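Local coordinates for 5-carboxymethyl-2-hydroxymuconate semialdehyde dehydrogenase (Thermus thermophilus, PDB 2D4E), which probably oxidises 5-carboxymethyl-2-hydroxymuconate semialdehyde to the corresponding acid, passing the hydride to NAD, as a member of the aldehyde dehydrogenase family, at residues 276-281 and 306-311; 435-440 and 458-463. All blocks are in the same frame, centred on the assembly; numbering follows the deposited sequence.

Contact 1 of 2, residues 276-281 and 306-311; sequences SPALVF and TASSRL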
# COMPACT_ATOMS: atom_id res chain seq x y z
N SER C 276 11.48 -28.33 -7.24
CA SER C 276 10.44 -28.16 -6.23
C SER C 276 9.99 -29.45 -5.57
O SER C 276 9.73 -30.45 -6.23
CB SER C 276 9.24 -27.45 -6.87
OG SER C 276 9.67 -26.26 -7.51
N PRO C 277 9.88 -29.44 -4.23
CA PRO C 277 9.46 -30.65 -3.52
C PRO C 277 7.98 -30.68 -3.15
O PRO C 277 7.32 -29.64 -3.02
CB PRO C 277 10.33 -30.61 -2.28
CG PRO C 277 10.29 -29.13 -1.93
CD PRO C 277 10.44 -28.45 -3.30
N ALA C 278 7.45 -31.90 -3.00
CA ALA C 278 6.08 -32.10 -2.57
C ALA C 278 6.23 -32.91 -1.29
O ALA C 278 6.82 -33.99 -1.30
CB ALA C 278 5.29 -32.90 -3.61
N LEU C 279 5.73 -32.38 -0.17
CA LEU C 279 5.82 -33.10 1.10
C LEU C 279 4.44 -33.64 1.48
O LEU C 279 3.49 -32.88 1.64
CB LEU C 279 6.31 -32.19 2.24
CG LEU C 279 7.23 -30.99 2.05
CD1 LEU C 279 7.79 -30.62 3.43
CD2 LEU C 279 8.35 -31.29 1.10
N VAL C 280 4.35 -34.95 1.62
CA VAL C 280 3.08 -35.57 1.97
C VAL C 280 3.16 -36.17 3.36
O VAL C 280 3.96 -37.08 3.61
CB VAL C 280 2.70 -36.67 0.97
CG1 VAL C 280 1.34 -37.26 1.34
CG2 VAL C 280 2.66 -36.09 -0.45
N PHE C 281 2.33 -35.66 4.26
CA PHE C 281 2.28 -36.15 5.63
C PHE C 281 1.16 -37.18 5.79
O PHE C 281 0.15 -37.14 5.08
CB PHE C 281 2.06 -34.99 6.60
CG PHE C 281 3.27 -34.12 6.77
CD1 PHE C 281 4.20 -34.39 7.78
CD2 PHE C 281 3.51 -33.05 5.90
CE1 PHE C 281 5.35 -33.60 7.92
CE2 PHE C 281 4.65 -32.26 6.04
CZ PHE C 281 5.57 -32.54 7.05
N THR C 306 7.88 -25.66 -12.52
CA THR C 306 7.33 -25.81 -11.18
C THR C 306 6.97 -27.25 -10.83
O THR C 306 6.30 -27.51 -9.84
CB THR C 306 6.06 -24.96 -11.03
OG1 THR C 306 5.12 -25.37 -12.04
CG2 THR C 306 6.38 -23.47 -11.20
N ALA C 307 7.43 -28.19 -11.66
CA ALA C 307 7.13 -29.60 -11.41
C ALA C 307 7.68 -30.06 -10.06
O ALA C 307 8.77 -29.66 -9.65
CB ALA C 307 7.72 -30.44 -12.54
N SER C 308 6.91 -30.89 -9.36
CA SER C 308 7.35 -31.43 -8.07
C SER C 308 8.15 -32.70 -8.37
O SER C 308 7.65 -33.82 -8.23
CB SER C 308 6.14 -31.74 -7.18
OG SER C 308 5.14 -32.46 -7.88
N SER C 309 9.40 -32.51 -8.79
CA SER C 309 10.29 -33.61 -9.14
C SER C 309 10.82 -34.40 -7.95
O SER C 309 11.41 -35.47 -8.11
CB SER C 309 11.45 -33.07 -9.98
OG SER C 309 11.99 -31.90 -9.40
N ARG C 310 10.62 -33.87 -6.75
CA ARG C 310 11.03 -34.57 -5.54
C ARG C 310 9.78 -34.78 -4.70
O ARG C 310 9.05 -33.84 -4.41
CB ARG C 310 12.06 -33.77 -4.74
CG ARG C 310 13.48 -33.83 -5.27
CD ARG C 310 14.41 -33.10 -4.31
NE ARG C 310 14.03 -31.69 -4.15
CZ ARG C 310 14.20 -30.99 -3.04
NH1 ARG C 310 14.74 -31.56 -1.96
NH2 ARG C 310 13.84 -29.72 -2.99
N LEU C 311 9.53 -36.03 -4.34
CA LEU C 311 8.37 -36.38 -3.53
C LEU C 311 8.84 -36.86 -2.16
O LEU C 311 9.41 -37.94 -2.03
CB LEU C 311 7.57 -37.49 -4.22
CG LEU C 311 6.43 -38.10 -3.40
CD1 LEU C 311 5.44 -36.99 -3.02
CD2 LEU C 311 5.74 -39.20 -4.19
O HOH W 1 10.51 -27.69 -9.84
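Pro277 and Ala278 pair in parallel with Arg310 and Leu311, a buried contact between neighbouring strands in the mixed sheet of the aldehyde dehydrogenase fold. The strands, 277-280 and 310-314, are the two ends of a beta-alpha-beta unit whose connecting helix is 286-298. Between the segments the ladder rests on one backbone hydrogen bond, Ala278 N to Arg310 O at 2.9 Å, nearly in line with the carbonyl (C=O...N 164°). The same oxygen takes a CA-H contact from Pro277 CA at 3.3 Å. Ahead of these bridges, Ser308 is the centre of an inverse gamma turn and sends its CA-H to Ser276 O at 3.2 Å. A water bridges the two segments, accepting from Ser276 N (2.8 Å) and donating to Ala307 O (2.6 Å). On the face of Pro277 and Arg310, the arginine chain bends at chi3 (-59°) and lays its guanidinium alongside the proline ring: Pro277 CB sits 3.7 Å above the guanidinium plane, toward its rim. The charged end is gripped by oxygens beyond the segments: NH1 by Asn401 OD1 and Lys429 O, NH2 by Ala430 O and Lys275 O. Four oxygens around it would probably stabilise the buried positive charge. On the face of Ala278 and Leu311, Leu311 CD1 meets Val280 CG2 at 3.9 Å, the two side chains crossing at a slant, while Ala278 CB rests on Ser308 CB. Helix 286-298 covers this second face, Val293 against Ala278 and Leu286 against Val280, and helix 423-431 covers the first, with Ala430 against Pro277. Further backbone bonds join Ala278 and Val280 to Leu312, and Pro277 and Leu279 to Tyr440 on the other flank of strand 277-280.

Contact 2 of 2, residues 435-440 and 458-463; sequences YGLAAY and AGMVYL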
# COMPACT_ATOMS: atom_id res chain seq x y z
N TYR C 435 18.11 -24.96 -5.47
CA TYR C 435 16.94 -24.31 -6.05
C TYR C 435 15.95 -23.81 -5.00
O TYR C 435 16.10 -24.07 -3.80
CB TYR C 435 16.24 -25.26 -7.02
CG TYR C 435 17.08 -25.61 -8.23
CD1 TYR C 435 17.59 -26.90 -8.40
CD2 TYR C 435 17.36 -24.66 -9.21
CE1 TYR C 435 18.36 -27.23 -9.51
CE2 TYR C 435 18.13 -24.98 -10.33
CZ TYR C 435 18.63 -26.27 -10.47
OH TYR C 435 19.40 -26.58 -11.57
N GLY C 436 14.93 -23.09 -5.46
CA GLY C 436 13.93 -22.57 -4.56
C GLY C 436 12.80 -21.87 -5.30
O GLY C 436 12.53 -20.69 -5.06
N LEU C 437 12.16 -22.59 -6.21
CA LEU C 437 11.05 -22.02 -6.98
C LEU C 437 9.72 -22.26 -6.26
O LEU C 437 9.13 -21.33 -5.71
CB LEU C 437 11.02 -22.63 -8.39
CG LEU C 437 10.01 -22.04 -9.37
CD1 LEU C 437 10.17 -20.52 -9.46
CD2 LEU C 437 10.21 -22.68 -10.74
N ALA C 438 9.24 -23.50 -6.25
CA ALA C 438 7.99 -23.81 -5.58
C ALA C 438 8.13 -24.94 -4.56
O ALA C 438 9.18 -25.58 -4.45
CB ALA C 438 6.93 -24.18 -6.60
N ALA C 439 7.06 -25.18 -3.81
CA ALA C 439 7.02 -26.24 -2.81
C ALA C 439 5.55 -26.56 -2.61
O ALA C 439 4.70 -25.67 -2.72
CB ALA C 439 7.66 -25.78 -1.51
N TYR C 440 5.24 -27.82 -2.33
CA TYR C 440 3.87 -28.27 -2.12
C TYR C 440 3.77 -29.04 -0.81
O TYR C 440 4.53 -29.99 -0.57
CB TYR C 440 3.41 -29.15 -3.29
CG TYR C 440 3.62 -28.49 -4.64
CD1 TYR C 440 4.87 -28.46 -5.24
CD2 TYR C 440 2.56 -27.85 -5.29
CE1 TYR C 440 5.08 -27.82 -6.45
CE2 TYR C 440 2.75 -27.20 -6.51
CZ TYR C 440 4.01 -27.19 -7.09
OH TYR C 440 4.21 -26.54 -8.29
N ALA C 458 11.24 -21.04 -0.88
CA ALA C 458 10.67 -21.07 -2.21
C ALA C 458 9.90 -19.78 -2.42
O ALA C 458 9.45 -19.14 -1.46
CB ALA C 458 9.73 -22.26 -2.33
N GLY C 459 9.75 -19.38 -3.67
CA GLY C 459 8.99 -18.17 -3.95
C GLY C 459 7.51 -18.44 -3.80
O GLY C 459 6.74 -17.54 -3.47
N MET C 460 7.11 -19.69 -4.04
CA MET C 460 5.70 -20.09 -3.96
C MET C 460 5.46 -21.39 -3.20
O MET C 460 6.12 -22.39 -3.45
CB MET C 460 5.11 -20.28 -5.36
CG MET C 460 4.70 -19.02 -6.10
SD MET C 460 6.11 -18.09 -6.67
CE MET C 460 6.97 -19.33 -7.62
N VAL C 461 4.51 -21.37 -2.27
CA VAL C 461 4.16 -22.57 -1.52
C VAL C 461 2.67 -22.83 -1.71
O VAL C 461 1.84 -21.92 -1.58
CB VAL C 461 4.46 -22.41 -0.01
CG1 VAL C 461 3.95 -23.64 0.75
CG2 VAL C 461 5.96 -22.24 0.22
N TYR C 462 2.34 -24.07 -2.04
CA TYR C 462 0.96 -24.48 -2.23
C TYR C 462 0.61 -25.48 -1.15
O TYR C 462 1.29 -26.50 -0.97
CB TYR C 462 0.77 -25.10 -3.62
CG TYR C 462 0.99 -24.10 -4.73
CD1 TYR C 462 -0.05 -23.30 -5.20
CD2 TYR C 462 2.26 -23.92 -5.28
CE1 TYR C 462 0.17 -22.33 -6.18
CE2 TYR C 462 2.50 -22.96 -6.26
CZ TYR C 462 1.45 -22.17 -6.71
OH TYR C 462 1.68 -21.24 -7.68
N LEU C 463 -0.45 -25.19 -0.41
CA LEU C 463 -0.90 -26.06 0.66
C LEU C 463 -2.10 -26.88 0.19
O LEU C 463 -3.11 -26.33 -0.23
CB LEU C 463 -1.29 -25.23 1.89
CG LEU C 463 -0.18 -24.35 2.46
CD1 LEU C 463 -0.70 -23.58 3.67
CD2 LEU C 463 1.02 -25.21 2.84
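Tyr440 and Tyr462, bridged in register on one face of the sheet, both hold CG anti to the carbonyl carbon (chi1 -53° and -66°), so the rings run side by side. The planes lie 16° apart but are slid past each other, centroids 5.4 Å apart, so overlap is slight; Tyr440 CE2 meets Tyr462 CD2 obliquely at 3.5 Å. Met460, bent at chi2 and chi3, folds its CE back to 3.9 Å from Leu437 CD1. Ala439 CB points to the other face, packing near Ala458 CB and Val461 CG2. Between the two faces runs a parallel ladder: Met460 N bonds to Leu437 O (3.1 Å), Tyr462 N to Ala439 O (2.9 Å), and Ala439 N weakly to Met460 O. An alanine in place of Tyr440 would probably open a gap beside the Tyr462 ring and leave Thr306 O and Asn467 ND2 without their hydroxyl mate. On its far flank, strand 460-463 continues the sheet into a parallel strand of a neighbouring subunit, another copy of this protein. Backbone bonds and carbon contacts, with no charged group across the contact, thus hold Leu437, which touches the bound NAD, at the start of this strand pair.

Contacts 1 and 2 are strand pairs of one sheet, joined where strand 277-280 lies next to strand 438-442; their centres are about 9 Å apart. Leu279 N lies 2.7 Å from Tyr440 O, a probable hydrogen bond of the ladder between these two inner strands. Nearer the cofactor, Tyr440 OH lies 2.8 Å from Thr306 O, a probable hydrogen bond joining the contacts, and Thr306 CG2 packs 3.9 Å from Leu437 CD2. Ser276 OG also bonds to Ala438 N. The Leu437 side chain is about 4 Å from the bound NAD and that of Thr306 about 6 Å, so the segment starts holding them come near the cofactor, and only Leu437 of these two belongs to its pocket.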